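Local structure of NO-binding heme-dependent sensor protein (Shewanella oneidensis, 4U9B) at residues F6-D11 and K67-F72; K28-D33 and E44-S49; D90-V95 and N126-R131; Q155-S160 and L174-Q179. The protein binds nitric oxide at a heme and probably acts as an H-NOX gas sensor, with a separate zinc ion held in the same chain. All blocks are in the same frame, centred on the assembly; numbering follows the deposited sequence.

Interaction 1 (F6-D11 and K67-F72); sequences FNVLED and KAFGQF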
loop_
_atom_site.group_PDB
_atom_site.type_symbol
_atom_site.label_atom_id
_atom_site.label_comp_id
_atom_site.label_asym_id
_atom_site.label_seq_id
_atom_site.Cartn_x
_atom_site.Cartn_y
_atom_site.Cartn_z
ATOM N N PHE A 6 -1.283 7.466 -6.875
ATOM C CA PHE A 6 -1.404 7.412 -8.325
ATOM C C PHE A 6 -0.059 7.638 -9.005
ATOM O O PHE A 6 0.230 7.028 -10.029
ATOM C CB PHE A 6 -2.409 8.452 -8.825
ATOM C CG PHE A 6 -3.827 8.156 -8.449
ATOM C CD1 PHE A 6 -4.628 7.383 -9.275
ATOM C CD2 PHE A 6 -4.364 8.651 -7.276
ATOM C CE1 PHE A 6 -5.938 7.116 -8.935
ATOM C CE2 PHE A 6 -5.670 8.383 -6.928
ATOM C CZ PHE A 6 -6.459 7.613 -7.759
ATOM N N ASN A 7 0.760 8.521 -8.443
ATOM C CA ASN A 7 2.069 8.798 -9.024
ATOM C C ASN A 7 2.958 7.561 -9.003
ATOM O O ASN A 7 3.655 7.278 -9.977
ATOM C CB ASN A 7 2.768 9.946 -8.287
ATOM C CG ASN A 7 2.082 11.283 -8.493
ATOM O OD1 ASN A 7 1.367 11.493 -9.481
ATOM N ND2 ASN A 7 2.301 12.202 -7.561
ATOM N N VAL A 8 2.939 6.825 -7.896
ATOM C CA VAL A 8 3.745 5.616 -7.802
ATOM C C VAL A 8 3.160 4.545 -8.722
ATOM O O VAL A 8 3.901 3.775 -9.330
ATOM C CB VAL A 8 3.831 5.092 -6.352
ATOM C CG1 VAL A 8 4.660 3.823 -6.293
ATOM C CG2 VAL A 8 4.445 6.150 -5.444
ATOM N N LEU A 9 1.834 4.505 -8.835
ATOM C CA LEU A 9 1.189 3.572 -9.752
ATOM C C LEU A 9 1.625 3.881 -11.178
ATOM O O LEU A 9 1.895 2.969 -11.957
ATOM C CB LEU A 9 -0.338 3.637 -9.631
ATOM C CG LEU A 9 -1.125 2.672 -10.527
ATOM C CD1 LEU A 9 -0.838 1.227 -10.158
ATOM C CD2 LEU A 9 -2.619 2.944 -10.450
ATOM N N GLU A 10 1.709 5.167 -11.514
ATOM C CA GLU A 10 2.167 5.570 -12.840
ATOM C C GLU A 10 3.575 5.040 -13.092
ATOM O O GLU A 10 3.848 4.475 -14.151
ATOM C CB GLU A 10 2.148 7.094 -13.006
ATOM C CG GLU A 10 2.545 7.550 -14.419
ATOM C CD GLU A 10 2.614 9.055 -14.567
ATOM O OE1 GLU A 10 3.294 9.524 -15.506
ATOM O OE2 GLU A 10 1.987 9.770 -13.757
ATOM N N ASP A 11 4.465 5.225 -12.119
ATOM C CA ASP A 11 5.834 4.736 -12.239
ATOM C C ASP A 11 5.848 3.245 -12.553
ATOM O O ASP A 11 6.638 2.781 -13.370
ATOM C CB ASP A 11 6.628 5.006 -10.956
ATOM C CG ASP A 11 6.910 6.482 -10.738
ATOM O OD1 ASP A 11 6.791 7.263 -11.705
ATOM O OD2 ASP A 11 7.262 6.861 -9.600
ATOM N N LYS A 67 -1.322 -6.539 -4.416
ATOM C CA LYS A 67 -0.222 -6.917 -3.534
ATOM C C LYS A 67 1.115 -6.557 -4.171
ATOM O O LYS A 67 2.023 -6.078 -3.495
ATOM C CB LYS A 67 -0.281 -8.412 -3.212
ATOM C CG LYS A 67 0.827 -8.905 -2.289
ATOM C CD LYS A 67 0.647 -10.376 -1.937
ATOM C CE LYS A 67 1.743 -10.865 -1.001
ATOM N NZ LYS A 67 1.499 -12.256 -0.510
ATOM N N ALA A 68 1.224 -6.777 -5.477
ATOM C CA ALA A 68 2.437 -6.430 -6.209
ATOM C C ALA A 68 2.676 -4.927 -6.160
ATOM O O ALA A 68 3.798 -4.468 -5.941
ATOM C CB ALA A 68 2.344 -6.903 -7.646
ATOM N N PHE A 69 1.609 -4.166 -6.369
ATOM C CA PHE A 69 1.679 -2.716 -6.272
ATOM C C PHE A 69 2.102 -2.282 -4.876
ATOM O O PHE A 69 2.922 -1.380 -4.726
ATOM C CB PHE A 69 0.331 -2.094 -6.633
ATOM C CG PHE A 69 0.258 -0.614 -6.387
ATOM C CD1 PHE A 69 1.160 0.247 -6.984
ATOM C CD2 PHE A 69 -0.726 -0.085 -5.573
ATOM C CE1 PHE A 69 1.092 1.607 -6.762
ATOM C CE2 PHE A 69 -0.801 1.274 -5.349
ATOM C CZ PHE A 69 0.110 2.121 -5.945
ATOM N N GLY A 70 1.542 -2.931 -3.859
ATOM C CA GLY A 70 1.878 -2.625 -2.479
ATOM C C GLY A 70 3.365 -2.742 -2.198
ATOM O O GLY A 70 3.949 -1.892 -1.520
ATOM N N GLN A 71 3.985 -3.794 -2.720
ATOM C CA GLN A 71 5.413 -3.999 -2.514
ATOM C C GLN A 71 6.217 -2.933 -3.244
ATOM O O GLN A 71 7.198 -2.410 -2.713
ATOM C CB GLN A 71 5.828 -5.392 -2.978
ATOM C CG GLN A 71 7.282 -5.712 -2.689
ATOM C CD GLN A 71 7.550 -7.202 -2.571
ATOM O OE1 GLN A 71 6.735 -8.030 -2.978
ATOM N NE2 GLN A 71 8.698 -7.548 -2.004
ATOM N N PHE A 72 5.792 -2.616 -4.463
ATOM C CA PHE A 72 6.409 -1.553 -5.244
ATOM C C PHE A 72 6.245 -0.220 -4.522
ATOM O O PHE A 72 7.147 0.620 -4.524
ATOM C CB PHE A 72 5.778 -1.493 -6.643
ATOM C CG PHE A 72 6.445 -0.520 -7.583
ATOM C CD1 PHE A 72 6.053 0.810 -7.620
ATOM C CD2 PHE A 72 7.444 -0.943 -8.447
ATOM C CE1 PHE A 72 6.657 1.704 -8.488
ATOM C CE2 PHE A 72 8.052 -0.054 -9.319
ATOM C CZ PHE A 72 7.656 1.272 -9.340
#

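Interaction 2 (K28-D33 and E44-S49); sequences KHAPKD and ESELFS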
loop_
_atom_site.group_PDB
_atom_site.type_symbol
_atom_site.label_atom_id
_atom_site.label_comp_id
_atom_site.label_asym_id
_atom_site.label_seq_id
_atom_site.Cartn_x
_atom_site.Cartn_y
_atom_site.Cartn_z
ATOM N N LYS A 28 -9.694 5.905 -20.129
ATOM C CA LYS A 28 -10.789 4.992 -19.838
ATOM C C LYS A 28 -11.417 5.226 -18.472
ATOM O O LYS A 28 -12.630 5.107 -18.320
ATOM C CB LYS A 28 -10.306 3.543 -19.910
ATOM C CG LYS A 28 -10.001 3.039 -21.306
ATOM C CD LYS A 28 -9.646 1.556 -21.296
ATOM C CE LYS A 28 -10.849 0.681 -20.956
ATOM N NZ LYS A 28 -10.489 -0.764 -20.845
ATOM N N HIS A 29 -10.590 5.558 -17.481
ATOM C CA HIS A 29 -11.007 5.455 -16.083
ATOM C C HIS A 29 -10.983 6.763 -15.287
ATOM O O HIS A 29 -11.485 6.801 -14.163
ATOM C CB HIS A 29 -10.125 4.418 -15.384
ATOM C CG HIS A 29 -10.141 3.079 -16.053
ATOM N ND1 HIS A 29 -11.273 2.297 -16.117
ATOM C CD2 HIS A 29 -9.173 2.392 -16.703
ATOM C CE1 HIS A 29 -11.000 1.183 -16.772
ATOM N NE2 HIS A 29 -9.731 1.216 -17.137
ATOM N N ALA A 30 -10.412 7.822 -15.855
ATOM C CA ALA A 30 -10.352 9.113 -15.164
ATOM C C ALA A 30 -11.007 10.223 -15.986
ATOM O O ALA A 30 -11.052 10.136 -17.210
ATOM C CB ALA A 30 -8.913 9.478 -14.851
ATOM N N PRO A 31 -11.510 11.278 -15.309
ATOM C CA PRO A 31 -12.087 12.441 -15.995
ATOM C C PRO A 31 -11.125 13.045 -17.025
ATOM O O PRO A 31 -9.927 12.778 -16.981
ATOM C CB PRO A 31 -12.351 13.419 -14.856
ATOM C CG PRO A 31 -12.586 12.558 -13.680
ATOM C CD PRO A 31 -11.644 11.394 -13.844
ATOM N N LYS A 32 -11.650 13.852 -17.943
ATOM C CA LYS A 32 -10.854 14.382 -19.042
ATOM C C LYS A 32 -9.759 15.295 -18.508
ATOM O O LYS A 32 -9.967 16.067 -17.562
ATOM C CB LYS A 32 -11.747 15.118 -20.037
ATOM C CG LYS A 32 -11.081 15.347 -21.370
ATOM C CD LYS A 32 -12.081 15.346 -22.519
ATOM C CE LYS A 32 -13.173 16.374 -22.305
ATOM N NZ LYS A 32 -14.010 16.535 -23.524
ATOM N N ASP A 33 -8.573 15.141 -19.088
ATOM C CA ASP A 33 -7.375 15.908 -18.713
ATOM C C ASP A 33 -6.953 15.703 -17.256
ATOM O O ASP A 33 -6.438 16.609 -16.618
ATOM C CB ASP A 33 -7.590 17.402 -18.985
ATOM C CG ASP A 33 -7.698 17.710 -20.461
ATOM O OD1 ASP A 33 -6.652 17.698 -21.150
ATOM O OD2 ASP A 33 -8.822 17.973 -20.934
ATOM N N GLU A 44 -11.070 7.132 -5.059
ATOM C CA GLU A 44 -10.374 5.855 -4.984
ATOM C C GLU A 44 -10.835 4.933 -6.109
ATOM O O GLU A 44 -10.111 4.018 -6.504
ATOM C CB GLU A 44 -10.600 5.196 -3.624
ATOM C CG GLU A 44 -12.043 4.820 -3.351
ATOM C CD GLU A 44 -12.309 4.588 -1.878
ATOM O OE1 GLU A 44 -11.971 5.474 -1.066
ATOM O OE2 GLU A 44 -12.851 3.517 -1.534
ATOM N N SER A 45 -12.034 5.185 -6.630
ATOM C CA SER A 45 -12.566 4.393 -7.732
ATOM C C SER A 45 -11.671 4.497 -8.962
ATOM O O SER A 45 -11.578 3.553 -9.741
ATOM C CB SER A 45 -13.987 4.837 -8.082
ATOM O OG SER A 45 -14.026 6.213 -8.412
ATOM N N GLU A 46 -11.006 5.636 -9.136
ATOM C CA GLU A 46 -10.101 5.796 -10.265
ATOM C C GLU A 46 -8.946 4.811 -10.139
ATOM O O GLU A 46 -8.594 4.137 -11.103
ATOM C CB GLU A 46 -9.581 7.235 -10.359
ATOM C CG GLU A 46 -10.648 8.234 -10.787
ATOM C CD GLU A 46 -10.140 9.664 -10.878
ATOM O OE1 GLU A 46 -8.955 9.866 -11.217
ATOM O OE2 GLU A 46 -10.934 10.588 -10.608
ATOM N N LEU A 47 -8.373 4.716 -8.942
ATOM C CA LEU A 47 -7.273 3.790 -8.697
ATOM C C LEU A 47 -7.729 2.353 -8.934
ATOM O O LEU A 47 -7.088 1.602 -9.670
ATOM C CB LEU A 47 -6.738 3.947 -7.270
ATOM C CG LEU A 47 -5.456 3.174 -6.949
ATOM C CD1 LEU A 47 -4.228 3.956 -7.390
ATOM C CD2 LEU A 47 -5.383 2.851 -5.465
ATOM N N PHE A 48 -8.847 1.978 -8.320
ATOM C CA PHE A 48 -9.357 0.616 -8.434
ATOM C C PHE A 48 -9.708 0.261 -9.879
ATOM O O PHE A 48 -9.428 -0.849 -10.333
ATOM C CB PHE A 48 -10.584 0.424 -7.537
ATOM C CG PHE A 48 -10.257 0.253 -6.078
ATOM C CD1 PHE A 48 -9.476 -0.809 -5.648
ATOM C CD2 PHE A 48 -10.756 1.134 -5.134
ATOM C CE1 PHE A 48 -9.183 -0.977 -4.305
ATOM C CE2 PHE A 48 -10.465 0.972 -3.787
ATOM C CZ PHE A 48 -9.678 -0.085 -3.375
ATOM N N SER A 49 -10.310 1.202 -10.604
ATOM C CA SER A 49 -10.679 0.960 -11.995
ATOM C C SER A 49 -9.443 0.688 -12.838
ATOM O O SER A 49 -9.434 -0.219 -13.669
ATOM C CB SER A 49 -11.453 2.147 -12.570
ATOM O OG SER A 49 -12.764 2.187 -12.047
HETATM O O HOH W 1 -13.131 5.093 -13.004
#

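Interaction 3 (D90-V95 and N126-R131); sequences DFTSLV and NQIALR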
loop_
_atom_site.group_PDB
_atom_site.type_symbol
_atom_site.label_atom_id
_atom_site.label_comp_id
_atom_site.label_asym_id
_atom_site.label_seq_id
_atom_site.Cartn_x
_atom_site.Cartn_y
_atom_site.Cartn_z
ATOM N N ASP A 90 14.816 -0.593 12.278
ATOM C CA ASP A 90 14.575 -1.965 11.844
ATOM C C ASP A 90 13.121 -2.197 11.450
ATOM O O ASP A 90 12.260 -1.341 11.663
ATOM C CB ASP A 90 14.980 -2.944 12.950
ATOM C CG ASP A 90 14.362 -2.602 14.292
ATOM O OD1 ASP A 90 13.124 -2.474 14.370
ATOM O OD2 ASP A 90 15.120 -2.456 15.274
ATOM N N PHE A 91 12.864 -3.370 10.881
ATOM C CA PHE A 91 11.543 -3.725 10.373
ATOM C C PHE A 91 10.467 -3.678 11.455
ATOM O O PHE A 91 9.403 -3.094 11.249
ATOM C CB PHE A 91 11.594 -5.118 9.743
ATOM C CG PHE A 91 10.259 -5.631 9.280
ATOM C CD1 PHE A 91 9.708 -5.193 8.087
ATOM C CD2 PHE A 91 9.564 -6.565 10.030
ATOM C CE1 PHE A 91 8.482 -5.668 7.658
ATOM C CE2 PHE A 91 8.339 -7.046 9.605
ATOM C CZ PHE A 91 7.796 -6.596 8.417
ATOM N N THR A 92 10.744 -4.283 12.606
ATOM C CA THR A 92 9.760 -4.349 13.685
ATOM C C THR A 92 9.364 -2.956 14.163
ATOM O O THR A 92 8.189 -2.696 14.431
ATOM C CB THR A 92 10.289 -5.163 14.882
ATOM O OG1 THR A 92 10.567 -6.505 14.466
ATOM C CG2 THR A 92 9.267 -5.197 16.016
ATOM N N SER A 93 10.348 -2.066 14.272
ATOM C CA SER A 93 10.102 -0.698 14.716
ATOM C C SER A 93 9.160 0.026 13.759
ATOM O O SER A 93 8.254 0.739 14.190
ATOM C CB SER A 93 11.418 0.076 14.835
ATOM O OG SER A 93 12.372 -0.645 15.595
ATOM N N LEU A 94 9.379 -0.164 12.461
ATOM C CA LEU A 94 8.549 0.475 11.441
ATOM C C LEU A 94 7.103 0.010 11.551
ATOM O O LEU A 94 6.186 0.827 11.623
ATOM C CB LEU A 94 9.091 0.182 10.039
ATOM C CG LEU A 94 8.454 0.958 8.877
ATOM C CD1 LEU A 94 9.447 1.102 7.734
ATOM C CD2 LEU A 94 7.174 0.293 8.367
ATOM N N VAL A 95 6.903 -1.305 11.559
ATOM C CA VAL A 95 5.560 -1.878 11.588
ATOM C C VAL A 95 4.804 -1.460 12.845
ATOM O O VAL A 95 3.632 -1.085 12.783
ATOM C CB VAL A 95 5.607 -3.416 11.514
ATOM C CG1 VAL A 95 4.199 -4.005 11.581
ATOM C CG2 VAL A 95 6.300 -3.859 10.234
ATOM N N ASN A 126 7.862 -12.966 19.395
ATOM C CA ASN A 126 8.425 -12.021 18.429
ATOM C C ASN A 126 7.734 -12.044 17.063
ATOM O O ASN A 126 8.267 -11.525 16.082
ATOM C CB ASN A 126 9.930 -12.263 18.261
ATOM C CG ASN A 126 10.718 -11.891 19.502
ATOM O OD1 ASN A 126 10.333 -10.990 20.246
ATOM N ND2 ASN A 126 11.827 -12.584 19.731
ATOM N N GLN A 127 6.547 -12.637 17.003
ATOM C CA GLN A 127 5.672 -12.433 15.857
ATOM C C GLN A 127 4.940 -11.116 16.071
ATOM O O GLN A 127 4.758 -10.683 17.209
ATOM C CB GLN A 127 4.679 -13.587 15.688
ATOM C CG GLN A 127 5.328 -14.927 15.373
ATOM C CD GLN A 127 4.313 -16.044 15.190
ATOM O OE1 GLN A 127 3.192 -15.969 15.695
ATOM N NE2 GLN A 127 4.703 -17.086 14.467
ATOM N N ILE A 128 4.542 -10.473 14.977
ATOM C CA ILE A 128 3.772 -9.240 15.040
ATOM C C ILE A 128 2.350 -9.506 14.568
ATOM O O ILE A 128 2.151 -10.017 13.472
ATOM C CB ILE A 128 4.399 -8.132 14.169
ATOM C CG1 ILE A 128 5.838 -7.852 14.609
ATOM C CG2 ILE A 128 3.565 -6.851 14.240
ATOM C CD1 ILE A 128 6.641 -7.044 13.603
ATOM N N ALA A 129 1.372 -9.163 15.402
ATOM C CA ALA A 129 -0.036 -9.263 15.033
ATOM C C ALA A 129 -0.540 -7.902 14.575
ATOM O O ALA A 129 -0.674 -6.979 15.378
ATOM C CB ALA A 129 -0.861 -9.770 16.199
ATOM N N LEU A 130 -0.816 -7.787 13.280
ATOM C CA LEU A 130 -1.210 -6.519 12.687
ATOM C C LEU A 130 -2.672 -6.546 12.258
ATOM O O LEU A 130 -3.043 -7.264 11.331
ATOM C CB LEU A 130 -0.310 -6.200 11.492
ATOM C CG LEU A 130 -0.250 -4.732 11.065
ATOM C CD1 LEU A 130 0.331 -3.855 12.171
ATOM C CD2 LEU A 130 0.570 -4.587 9.798
ATOM N N ARG A 131 -3.498 -5.765 12.949
ATOM C CA ARG A 131 -4.905 -5.641 12.596
ATOM C C ARG A 131 -5.062 -4.571 11.528
ATOM O O ARG A 131 -4.498 -3.485 11.650
ATOM C CB ARG A 131 -5.752 -5.292 13.820
ATOM C CG ARG A 131 -7.246 -5.215 13.536
ATOM C CD ARG A 131 -8.002 -4.555 14.680
ATOM N NE ARG A 131 -9.446 -4.523 14.442
ATOM C CZ ARG A 131 -10.094 -3.547 13.809
ATOM N NH1 ARG A 131 -9.440 -2.491 13.333
ATOM N NH2 ARG A 131 -11.408 -3.625 13.650
HETATM O O HOH W 2 10.125 -9.130 15.660
#

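Interaction 4 (Q155-S160 and L174-Q179); sequences QKIQIS and LIIELQ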
loop_
_atom_site.group_PDB
_atom_site.type_symbol
_atom_site.label_atom_id
_atom_site.label_comp_id
_atom_site.label_asym_id
_atom_site.label_seq_id
_atom_site.Cartn_x
_atom_site.Cartn_y
_atom_site.Cartn_z
ATOM N N GLN A 155 15.225 -7.830 5.766
ATOM C CA GLN A 155 14.619 -8.769 6.700
ATOM C C GLN A 155 13.703 -9.734 5.958
ATOM O O GLN A 155 12.846 -9.307 5.191
ATOM C CB GLN A 155 13.833 -8.006 7.772
ATOM C CG GLN A 155 13.128 -8.886 8.794
ATOM C CD GLN A 155 14.100 -9.696 9.626
ATOM O OE1 GLN A 155 14.751 -9.170 10.529
ATOM N NE2 GLN A 155 14.211 -10.982 9.320
ATOM N N LYS A 156 13.886 -11.032 6.173
ATOM C CA LYS A 156 12.984 -12.021 5.593
ATOM C C LYS A 156 11.770 -12.198 6.500
ATOM O O LYS A 156 11.913 -12.275 7.718
ATOM C CB LYS A 156 13.691 -13.362 5.389
ATOM C CG LYS A 156 12.822 -14.397 4.694
ATOM C CD LYS A 156 13.520 -15.739 4.572
ATOM C CE LYS A 156 12.659 -16.742 3.816
ATOM N NZ LYS A 156 11.277 -16.844 4.371
ATOM N N ILE A 157 10.580 -12.249 5.905
ATOM C CA ILE A 157 9.352 -12.422 6.675
ATOM C C ILE A 157 8.393 -13.413 6.025
ATOM O O ILE A 157 8.510 -13.738 4.843
ATOM C CB ILE A 157 8.608 -11.077 6.876
ATOM C CG1 ILE A 157 8.137 -10.492 5.537
ATOM C CG2 ILE A 157 9.503 -10.083 7.600
ATOM C CD1 ILE A 157 7.108 -9.386 5.684
ATOM N N GLN A 158 7.449 -13.888 6.831
ATOM C CA GLN A 158 6.326 -14.684 6.361
ATOM C C GLN A 158 5.068 -14.039 6.932
ATOM O O GLN A 158 5.095 -13.538 8.058
ATOM C CB GLN A 158 6.456 -16.143 6.811
ATOM C CG GLN A 158 6.160 -17.167 5.735
ATOM C CD GLN A 158 6.494 -18.581 6.177
ATOM O OE1 GLN A 158 6.572 -18.870 7.373
ATOM N NE2 GLN A 158 6.706 -19.469 5.212
ATOM N N ILE A 159 3.984 -14.026 6.160
ATOM C CA ILE A 159 2.734 -13.424 6.617
ATOM C C ILE A 159 1.578 -14.411 6.534
ATOM O O ILE A 159 1.325 -15.011 5.487
ATOM C CB ILE A 159 2.379 -12.157 5.801
ATOM C CG1 ILE A 159 3.490 -11.113 5.961
ATOM C CG2 ILE A 159 1.025 -11.580 6.256
ATOM C CD1 ILE A 159 3.239 -9.799 5.244
ATOM N N SER A 160 0.890 -14.572 7.661
ATOM C CA SER A 160 -0.363 -15.311 7.717
ATOM C C SER A 160 -1.505 -14.309 7.768
ATOM O O SER A 160 -1.507 -13.397 8.588
ATOM C CB SER A 160 -0.406 -16.241 8.929
ATOM O OG SER A 160 0.627 -17.212 8.858
ATOM N N LEU A 174 -3.102 -9.825 10.070
ATOM C CA LEU A 174 -1.869 -10.239 9.421
ATOM C C LEU A 174 -0.825 -10.567 10.477
ATOM O O LEU A 174 -0.339 -9.678 11.176
ATOM C CB LEU A 174 -1.353 -9.146 8.480
ATOM C CG LEU A 174 -2.089 -8.995 7.142
ATOM C CD1 LEU A 174 -3.517 -8.520 7.339
ATOM C CD2 LEU A 174 -1.340 -8.044 6.224
ATOM N N ILE A 175 -0.500 -11.848 10.597
ATOM C CA ILE A 175 0.532 -12.291 11.524
ATOM C C ILE A 175 1.857 -12.342 10.785
ATOM O O ILE A 175 2.017 -13.096 9.825
ATOM C CB ILE A 175 0.215 -13.673 12.127
ATOM C CG1 ILE A 175 -1.176 -13.674 12.769
ATOM C CG2 ILE A 175 1.284 -14.075 13.141
ATOM C CD1 ILE A 175 -1.388 -12.597 13.821
ATOM N N ILE A 176 2.799 -11.528 11.242
ATOM C CA ILE A 176 4.111 -11.429 10.622
ATOM C C ILE A 176 5.150 -12.167 11.459
ATOM O O ILE A 176 5.336 -11.865 12.640
ATOM C CB ILE A 176 4.540 -9.959 10.456
ATOM C CG1 ILE A 176 3.438 -9.150 9.763
ATOM C CG2 ILE A 176 5.839 -9.864 9.660
ATOM C CD1 ILE A 176 3.513 -7.670 10.041
ATOM N N GLU A 177 5.811 -13.139 10.840
ATOM C CA GLU A 177 6.905 -13.860 11.474
ATOM C C GLU A 177 8.224 -13.484 10.813
ATOM O O GLU A 177 8.396 -13.666 9.607
ATOM C CB GLU A 177 6.685 -15.370 11.389
ATOM C CG GLU A 177 7.752 -16.184 12.105
ATOM C CD GLU A 177 7.469 -17.671 12.080
ATOM O OE1 GLU A 177 7.015 -18.207 13.112
ATOM O OE2 GLU A 177 7.701 -18.306 11.030
ATOM N N LEU A 178 9.144 -12.944 11.606
ATOM C CA LEU A 178 10.487 -12.658 11.127
ATOM C C LEU A 178 11.307 -13.939 11.127
ATOM O O LEU A 178 11.267 -14.710 12.086
ATOM C CB LEU A 178 11.165 -11.593 11.993
ATOM C CG LEU A 178 10.740 -10.139 11.759
ATOM C CD1 LEU A 178 9.324 -9.883 12.253
ATOM C CD2 LEU A 178 11.725 -9.189 12.431
ATOM N N GLN A 179 12.043 -14.163 10.044
ATOM C CA GLN A 179 12.857 -15.362 9.897
ATOM C C GLN A 179 14.281 -14.993 9.500
ATOM O O GLN A 179 14.600 -13.815 9.334
ATOM C CB GLN A 179 12.234 -16.299 8.864
ATOM C CG GLN A 179 10.808 -16.711 9.206
ATOM C CD GLN A 179 10.191 -17.615 8.160
ATOM O OE1 GLN A 179 10.667 -17.691 7.028
ATOM N NE2 GLN A 179 9.125 -18.311 8.536
HETATM O O HOH W 3 16.177 -11.807 7.793
HETATM O O HOH W 4 3.196 -16.296 9.699
#

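Interaction 1 (F6-D11 and K67-F72)
L9 and F69 form the tight part of this helix-helix contact. The two side chains cross at about a right angle. L9 has CG anti to its backbone N (chi1 -179°). Its CD1 lies over one face of the F69 ring in a CH-pi contact, 4.2 Å from the centroid and displaced toward the rim. F69 CE1 also presses on the backbone of L9, 3.6 Å from L9 CA. The segments, on helices 3-17 and 62-80, are set at 102° to each other. The contact joins these two helices in the helical part of the H-NOX fold. The F69 side chain is about 8 Å from the heme. V8 is also buried, and its CG1 sits in the plane of the F72 ring at its edge, 3.6 Å from F72 CD1. The looser side lies at D11, which is partly exposed. There D11 CB only grazes F72 CE1 at 4.1 Å, and the carboxylate turns to a salt bridge with R80.

Interaction 2 (K28-D33 and E44-S49)
H29 and E46 are the closest backbone positions, with H29 CA and E46 CA 5.9 Å apart where helix 19-29 ends and A30 leaves helical geometry. The H29 imidazole lies against helix 44-58. Its CG is anti to the carbonyl carbon (chi1 -56°), and S49 O sits over the centre of one ring face, 3.7 Å above the plane. K28 CB covers the opposite face toward the rim. S49 CB touches the ring at H29 ND1, 3.6 Å away, while H29 NE2 hydrogen-bonds D53, which also has a salt bridge to K28. Both helices belong to the N-terminal helical subdomain of the H-NOX fold, and a loop without regular structure joins them. E46 meets that loop with an extended chain. It reaches P31 tip to tip, with OE2 3.4 Å from P31 CD, and its OE1 is 3.7 Å from A30 CB. The carboxylate gets its polar partners from the same loop: Y36 hydrogen-bonds OE1 and R34 forms a salt bridge with OE2. Water 1 spans the contact, donating to H29 O at 2.6 Å and to S49 OG. S49 OG in turn donates to S45 O at 2.9 Å, and S49 N reaches the same oxygen from its opposite face.

Interaction 3 (D90-V95 and N126-R131)
V95, I128 and L130 make the apolar centre of this contact. V95 CG1, anti to its backbone N (chi1 179°), is shared by two strand residues. It lies 3.9 Å from I128 CG2 and equally 3.9 Å from L130 CD1. I128 uses its other branch nearer the start of the helix, where CD1 touches T92 CG2 at 4.0 Å. The same methyl comes within 4.3 Å of F91 CE2. V95 CG2 rests over one face of the F91 ring. No direct hydrogen bond links the segments.

Here the short helix 91-96 packs on the four-stranded antiparallel sheet of the H-NOX fold. The segments run within 26° of parallel. L146 of helix 139-152 touches both V95 and L130. L94 is part of the heme pocket and touches the heme, and the L130 side chain is about 5 Å from it. The next helix, 98-109, carries H103, seen as the axial heme ligand in a structure of this protein; that bond is not made in this model.

The polar link is by water. Water 2 lies 2.9 Å from T92 OG1 and donates to N126 O. Within the first segment, D90 is the N-cap: its OD1 accepts from S93 N at 2.8 Å, nearly along the carboxylate C-O axis.

Interaction 4 (Q155-S160 and L174-Q179)
Q179 reaches across to K156 and Q158 on the exposed face of this strand pair. Its CB lies 4.2 Å from K156 O, the oxygen that Q179 N also bonds. CG is anti to the carbonyl carbon (chi1 -58°), and the chain then runs extended. CD has K156 NZ and Q158 OE1 near it, in directions roughly at a right angle. OE1 accepts from K156 NZ at 2.9 Å. NE2 donates at 2.9 Å to the anti lone pair of E177 OE2, on its own strand, and that oxygen lies in the Q179 amide plane. The bond from NE2 to Q158 OE1 is weak, bent to 125° at the hydrogen. The bonds from K156 and to E177 hold the amide's rotation, with the weak one to Q158 as a third.

The strands 156-163 and 172-179 form an antiparallel beta hairpin. Q158 with E177 and S160 with I175 are hydrogen-bonded pairs. I157 with L178 and I159 with I176 are non-hydrogen-bonded pairs. Close to the far end lie the zinc ligands H161 and C172, with the zinc ion about 5 Å from the L174 side chain.

The other face is apolar. I157 CB meets I176 CG2 at 4.1 Å, and I159 CG2 meets L174 CB at the same 4.1 Å. F147 of helix 139-152 covers I157 and I159. Q155 crosses L178 at about a right angle, its OE1 3.6 Å from L178 CD2. Q155 NE2 donates to K156 O from the face opposite Q179 N.

Overall arrangement
Interactions 1 and 3 are buried and join their segments through apolar side chains, without direct hydrogen bonds. Interaction 2 is a surface contact, where a histidine ring, a glutamate and a bridging water do the work. Interaction 4 is partly buried and the only one of the four with backbone hydrogen bonds across it. Interactions 1 and 2 touch, since F6 and L9 pack on L47 of helix 44-58. Interactions 3 and 4 share one sheet: strands 128-133 and 172-179 are neighbours, probably bonded through I128 O to I176 N. Interactions 2 and 3 lie on opposite sides of the chain's centre, their own centres 34 Å apart.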